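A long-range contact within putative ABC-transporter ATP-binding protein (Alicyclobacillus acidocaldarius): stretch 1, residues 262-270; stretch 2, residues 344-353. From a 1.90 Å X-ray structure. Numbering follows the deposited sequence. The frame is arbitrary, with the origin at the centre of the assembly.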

ATOM      1  N   GLU B 262      -6.450  -5.067  32.668  1.00 32.02           N
ATOM      2  CA  GLU B 262      -7.814  -5.360  32.238  1.00 42.44           C
ATOM      3  C   GLU B 262      -8.048  -4.955  30.786  1.00 42.10           C
ATOM      4  O   GLU B 262      -8.009  -3.772  30.454  1.00 38.64           O
ATOM      5  N   VAL B 263      -8.305  -5.946  29.940  1.00 41.20           N
ATOM      6  CA  VAL B 263      -8.549  -5.704  28.526  1.00 42.98           C
ATOM      7  C   VAL B 263      -9.878  -6.342  28.125  1.00 44.61           C
ATOM      8  O   VAL B 263     -10.019  -7.567  28.122  1.00 44.68           O
ATOM      9  N   ALA B 264     -10.860  -5.500  27.822  1.00 49.19           N
ATOM     10  CA  ALA B 264     -12.186  -5.958  27.396  1.00 57.95           C
ATOM     11  C   ALA B 264     -12.830  -6.990  28.330  1.00 61.38           C
ATOM     12  O   ALA B 264     -13.252  -8.063  27.885  1.00 66.55           O
ATOM     13  N   GLY B 265     -12.920  -6.669  29.616  1.00 62.55           N
ATOM     14  CA  GLY B 265     -13.512  -7.610  30.554  1.00 62.08           C
ATOM     15  C   GLY B 265     -12.690  -8.879  30.706  1.00 59.55           C
ATOM     16  O   GLY B 265     -13.218  -9.950  30.992  1.00 65.17           O
ATOM     17  N   ALA B 266     -11.387  -8.772  30.502  1.00 55.65           N
ATOM     18  CA  ALA B 266     -10.520  -9.929  30.639  1.00 50.20           C
ATOM     19  C   ALA B 266      -9.274  -9.488  31.377  1.00 48.67           C
ATOM     20  O   ALA B 266      -8.765  -8.396  31.140  1.00 48.50           O
ATOM     21  N   ALA B 267      -8.797 -10.331  32.283  1.00 45.06           N
ATOM     22  CA  ALA B 267      -7.601 -10.040  33.043  1.00 44.50           C
ATOM     23  C   ALA B 267      -6.430 -10.725  32.365  1.00 43.35           C
ATOM     24  O   ALA B 267      -6.334 -11.946  32.370  1.00 45.92           O
ATOM     25  N   LEU B 268      -5.539  -9.938  31.775  1.00 40.56           N
ATOM     26  CA  LEU B 268      -4.374 -10.486  31.096  1.00 39.14           C
ATOM     27  C   LEU B 268      -3.244 -10.481  32.102  1.00 39.02           C
ATOM     28  O   LEU B 268      -2.873  -9.424  32.616  1.00 37.24           O
ATOM     29  N   PRO B 269      -2.690 -11.661  32.415  1.00 41.33           N
ATOM     30  CA  PRO B 269      -1.599 -11.693  33.386  1.00 41.52           C
ATOM     31  C   PRO B 269      -0.407 -10.980  32.813  1.00 40.28           C
ATOM     32  O   PRO B 269      -0.173 -11.025  31.606  1.00 41.63           O
ATOM     33  N   VAL B 270       0.349 -10.341  33.696  1.00 36.54           N
ATOM     34  CA  VAL B 270       1.544  -9.602  33.327  1.00 37.48           C
ATOM     35  C   VAL B 270       2.740 -10.320  33.902  1.00 40.06           C
ATOM     36  O   VAL B 270       2.700 -10.816  35.030  1.00 42.26           O
ATOM     37  N   HIS B 344     -19.589  -7.543  22.557  1.00 54.37           N
ATOM     38  CA  HIS B 344     -18.669  -8.078  23.550  1.00 57.22           C
ATOM     39  C   HIS B 344     -17.410  -8.412  22.770  1.00 58.99           C
ATOM     40  O   HIS B 344     -17.505  -8.910  21.646  1.00 61.28           O
ATOM     41  N   MET B 345     -16.244  -8.130  23.357  1.00 58.53           N
ATOM     42  CA  MET B 345     -14.942  -8.394  22.740  1.00 57.69           C
ATOM     43  C   MET B 345     -14.260  -9.596  23.362  1.00 58.08           C
ATOM     44  O   MET B 345     -14.453  -9.887  24.536  1.00 61.01           O
ATOM     45  N   ASN B 346     -13.429 -10.263  22.572  1.00 59.08           N
ATOM     46  CA  ASN B 346     -12.708 -11.436  23.028  1.00 59.65           C
ATOM     47  C   ASN B 346     -11.280 -11.406  22.502  1.00 59.79           C
ATOM     48  O   ASN B 346     -11.000 -11.908  21.402  1.00 62.18           O
ATOM     49  N   VAL B 347     -10.368 -10.834  23.279  1.00 54.66           N
ATOM     50  CA  VAL B 347      -8.983 -10.763  22.849  1.00 51.94           C
ATOM     51  C   VAL B 347      -8.427 -12.167  22.967  1.00 50.56           C
ATOM     52  O   VAL B 347      -8.521 -12.755  24.028  1.00 47.36           O
ATOM     53  N   THR B 348      -7.873 -12.707  21.875  1.00 48.06           N
ATOM     54  CA  THR B 348      -7.324 -14.067  21.879  1.00 43.89           C
ATOM     55  C   THR B 348      -5.798 -14.181  21.933  1.00 42.78           C
ATOM     56  O   THR B 348      -5.281 -15.180  22.414  1.00 41.01           O
ATOM     57  N   ARG B 349      -5.075 -13.191  21.402  1.00 37.85           N
ATOM     58  CA  ARG B 349      -3.604 -13.192  21.435  1.00 37.12           C
ATOM     59  C   ARG B 349      -3.206 -11.733  21.643  1.00 36.94           C
ATOM     60  O   ARG B 349      -3.960 -10.825  21.246  1.00 32.76           O
ATOM     61  N   TRP B 350      -2.034 -11.521  22.236  1.00 35.93           N
ATOM     62  CA  TRP B 350      -1.562 -10.167  22.534  1.00 39.04           C
ATOM     63  C   TRP B 350      -0.093 -10.140  22.901  1.00 41.09           C
ATOM     64  O   TRP B 350       0.548 -11.183  23.117  1.00 36.94           O
ATOM     65  N   PHE B 351       0.437  -8.919  22.966  1.00 38.22           N
ATOM     66  CA  PHE B 351       1.811  -8.673  23.364  1.00 35.56           C
ATOM     67  C   PHE B 351       1.653  -7.636  24.485  1.00 36.15           C
ATOM     68  O   PHE B 351       0.659  -6.900  24.532  1.00 37.71           O
ATOM     69  N   ILE B 352       2.632  -7.583  25.368  1.00 36.56           N
ATOM     70  CA  ILE B 352       2.628  -6.603  26.458  1.00 38.84           C
ATOM     71  C   ILE B 352       4.061  -6.106  26.605  1.00 37.30           C
ATOM     72  O   ILE B 352       4.994  -6.889  26.791  1.00 40.82           O
ATOM     73  N   PHE B 353       4.246  -4.801  26.470  1.00 33.88           N
ATOM     74  CA  PHE B 353       5.574  -4.215  26.608  1.00 30.10           C
ATOM     75  C   PHE B 353       5.494  -3.087  27.628  1.00 32.32           C
ATOM     76  O   PHE B 353       4.495  -2.387  27.704  1.00 32.63           O
TER

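The two stretches meet through side chains, with no direct hydrogen bond between them. The contact is mostly apolar and buries 403 Å², both sides summed.

H344 opens stretch 2 with chi1 in t. Its CA-to-CB bond points sideways, but the end of the ring comes nearer; its CE1 is still 5.1 Å from O of A264, so there is no contact. M345 points toward stretch 1, with chi1 m and chi2 t. Its CB lies 3.7 Å from CB of A264, which points back at it. The two backbones come close here: CA of A264 and CA of M345 are 5.9 Å apart. N346 points away and makes no contact.

V347 points in again, with chi1 t. Its CG2 packs 3.8 Å from CG1 of V263, also a t rotamer, and 4.5 Å from CB of A264. The turn that presents these two residues is closed by V263 N to A266 O at 2.8 Å, with a weak return bond from A266 N to V263 O at 3.0 Å. T348 and R349 are out of reach.

W350 points toward stretch 1, with chi1 p and chi2 86°. This sets a ring face against L268, whose rotamer is m, p. CD2 of L268 sits 3.8 Å from the centroid of the five-membered ring of W350, only 6° off the ring normal, so the methyl lies over the face in a CH-pi contact. The indole also has a polar link. Water 1 accepts from W350 NE1 at 3.0 Å and donates to P269 O at 2.5 Å, bridging the stretches.

F351 is out of reach. I352 points in, with chi1 m and chi2 t. This extended chain brings CD1 of I352 to 3.9 Å from O of P269 and 4.4 Å from CB of L268. F353 is again out of reach, in keeping with strand alternation.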

ATOM      1  CB  GLU B 262      -8.815  -4.630  33.135  1.00 42.99           C
ATOM      2  CG  GLU B 262      -8.176  -3.938  34.347  1.00 53.91           C
ATOM      3  CD  GLU B 262      -7.496  -2.596  34.007  1.00 53.65           C
ATOM      4  OE1 GLU B 262      -6.482  -2.586  33.266  1.00 46.84           O
ATOM      5  OE2 GLU B 262      -7.992  -1.549  34.491  1.00 52.94           O
ATOM      6  CB  VAL B 263      -7.388  -6.288  27.665  1.00 39.76           C
ATOM      7  CG1 VAL B 263      -7.569  -5.940  26.221  1.00 38.20           C
ATOM      8  CG2 VAL B 263      -6.049  -5.761  28.171  1.00 44.91           C
ATOM      9  CB  ALA B 264     -12.095  -6.533  25.977  1.00 55.94           C
ATOM     10  CB  ALA B 266     -10.151 -10.476  29.271  1.00 47.80           C
ATOM     11  CB  ALA B 267      -7.742 -10.550  34.473  1.00 43.48           C
ATOM     12  CB  LEU B 268      -4.006  -9.628  29.875  1.00 32.92           C
ATOM     13  CG  LEU B 268      -4.901  -9.700  28.633  1.00 45.14           C
ATOM     14  CD1 LEU B 268      -6.373  -9.534  28.979  1.00 47.15           C
ATOM     15  CD2 LEU B 268      -4.446  -8.620  27.650  1.00 40.29           C
ATOM     16  CB  PRO B 269      -1.329 -13.184  33.554  1.00 45.21           C
ATOM     17  CG  PRO B 269      -1.613 -13.711  32.167  1.00 46.29           C
ATOM     18  CD  PRO B 269      -2.932 -13.008  31.870  1.00 41.53           C
ATOM     19  CB  VAL B 270       1.523  -8.168  33.929  1.00 39.75           C
ATOM     20  CG1 VAL B 270       2.855  -7.479  33.683  1.00 38.10           C
ATOM     21  CG2 VAL B 270       0.369  -7.370  33.319  1.00 39.07           C
ATOM     22  CB  HIS B 344     -19.263  -9.359  24.159  1.00 60.31           C
ATOM     23  CG  HIS B 344     -18.266 -10.236  24.857  1.00 57.88           C
ATOM     24  ND1 HIS B 344     -18.035 -10.172  26.215  1.00 62.61           N
ATOM     25  CD2 HIS B 344     -17.450 -11.208  24.386  1.00 60.06           C
ATOM     26  CE1 HIS B 344     -17.122 -11.066  26.551  1.00 57.61           C
ATOM     27  NE2 HIS B 344     -16.750 -11.708  25.459  1.00 59.60           N
ATOM     28  CB  MET B 345     -14.005  -7.199  22.912  1.00 58.68           C
ATOM     29  CG  MET B 345     -14.357  -5.984  22.097  1.00 62.89           C
ATOM     30  SD  MET B 345     -13.381  -4.569  22.658  1.00 63.20           S
ATOM     31  CE  MET B 345     -14.645  -3.590  23.392  1.00 61.73           C
ATOM     32  CB  ASN B 346     -13.393 -12.692  22.509  1.00 63.67           C
ATOM     33  CG  ASN B 346     -12.961 -13.936  23.244  1.00 63.71           C
ATOM     34  OD1 ASN B 346     -11.803 -14.078  23.659  1.00 64.97           O
ATOM     35  ND2 ASN B 346     -13.892 -14.860  23.399  1.00 68.08           N
ATOM     36  CB  VAL B 347      -8.200  -9.774  23.740  1.00 52.34           C
ATOM     37  CG1 VAL B 347      -6.722  -9.775  23.387  1.00 53.27           C
ATOM     38  CG2 VAL B 347      -8.792  -8.392  23.565  1.00 51.33           C
ATOM     39  CB  THR B 348      -7.832 -14.896  20.651  1.00 44.15           C
ATOM     40  OG1 THR B 348      -7.311 -14.343  19.434  1.00 45.07           O
ATOM     41  CG2 THR B 348      -9.357 -14.895  20.606  1.00 40.88           C
ATOM     42  CB  ARG B 349      -3.008 -13.710  20.125  1.00 35.31           C
ATOM     43  CG  ARG B 349      -3.366 -15.170  19.835  1.00 46.83           C
ATOM     44  CD  ARG B 349      -3.055 -15.587  18.395  1.00 50.55           C
ATOM     45  NE  ARG B 349      -1.650 -15.383  18.052  1.00 57.00           N
ATOM     46  CZ  ARG B 349      -1.109 -15.706  16.881  1.00 65.43           C
ATOM     47  NH1 ARG B 349      -1.855 -16.258  15.925  1.00 69.75           N
ATOM     48  NH2 ARG B 349       0.179 -15.468  16.660  1.00 67.25           N
ATOM     49  CB  TRP B 350      -2.370  -9.584  23.711  1.00 42.48           C
ATOM     50  CG  TRP B 350      -2.243 -10.393  24.999  1.00 46.07           C
ATOM     51  CD1 TRP B 350      -1.266 -10.282  25.951  1.00 46.62           C
ATOM     52  CD2 TRP B 350      -3.065 -11.505  25.402  1.00 47.15           C
ATOM     53  NE1 TRP B 350      -1.428 -11.258  26.918  1.00 43.43           N
ATOM     54  CE2 TRP B 350      -2.520 -12.020  26.601  1.00 48.56           C
ATOM     55  CE3 TRP B 350      -4.202 -12.119  24.861  1.00 51.24           C
ATOM     56  CZ2 TRP B 350      -3.075 -13.125  27.268  1.00 49.71           C
ATOM     57  CZ3 TRP B 350      -4.752 -13.220  25.525  1.00 51.55           C
ATOM     58  CH2 TRP B 350      -4.183 -13.707  26.713  1.00 46.95           C
ATOM     59  CB  PHE B 351       2.632  -8.010  22.245  1.00 39.98           C
ATOM     60  CG  PHE B 351       2.793  -8.855  21.005  1.00 40.90           C
ATOM     61  CD1 PHE B 351       2.492  -8.323  19.751  1.00 39.48           C
ATOM     62  CD2 PHE B 351       3.290 -10.159  21.087  1.00 41.66           C
ATOM     63  CE1 PHE B 351       2.687  -9.086  18.575  1.00 43.39           C
ATOM     64  CE2 PHE B 351       3.488 -10.929  19.930  1.00 43.71           C
ATOM     65  CZ  PHE B 351       3.185 -10.386  18.668  1.00 43.05           C
ATOM     66  CB  ILE B 352       2.139  -7.214  27.800  1.00 34.33           C
ATOM     67  CG1 ILE B 352       0.690  -7.663  27.650  1.00 35.99           C
ATOM     68  CG2 ILE B 352       2.216  -6.148  28.937  1.00 34.54           C
ATOM     69  CD1 ILE B 352       0.071  -8.242  28.905  1.00 37.33           C
ATOM     70  CB  PHE B 353       6.074  -3.593  25.306  1.00 35.40           C
ATOM     71  CG  PHE B 353       6.401  -4.580  24.227  1.00 35.88           C
ATOM     72  CD1 PHE B 353       5.434  -4.978  23.321  1.00 38.05           C
ATOM     73  CD2 PHE B 353       7.698  -5.065  24.090  1.00 37.18           C
ATOM     74  CE1 PHE B 353       5.754  -5.849  22.280  1.00 35.54           C
ATOM     75  CE2 PHE B 353       8.034  -5.936  23.057  1.00 39.08           C
ATOM     76  CZ  PHE B 353       7.056  -6.327  22.151  1.00 36.76           C
TER
HETATM   77  O   HOH W   1       0.131 -12.093  29.364  1.00 47.95           O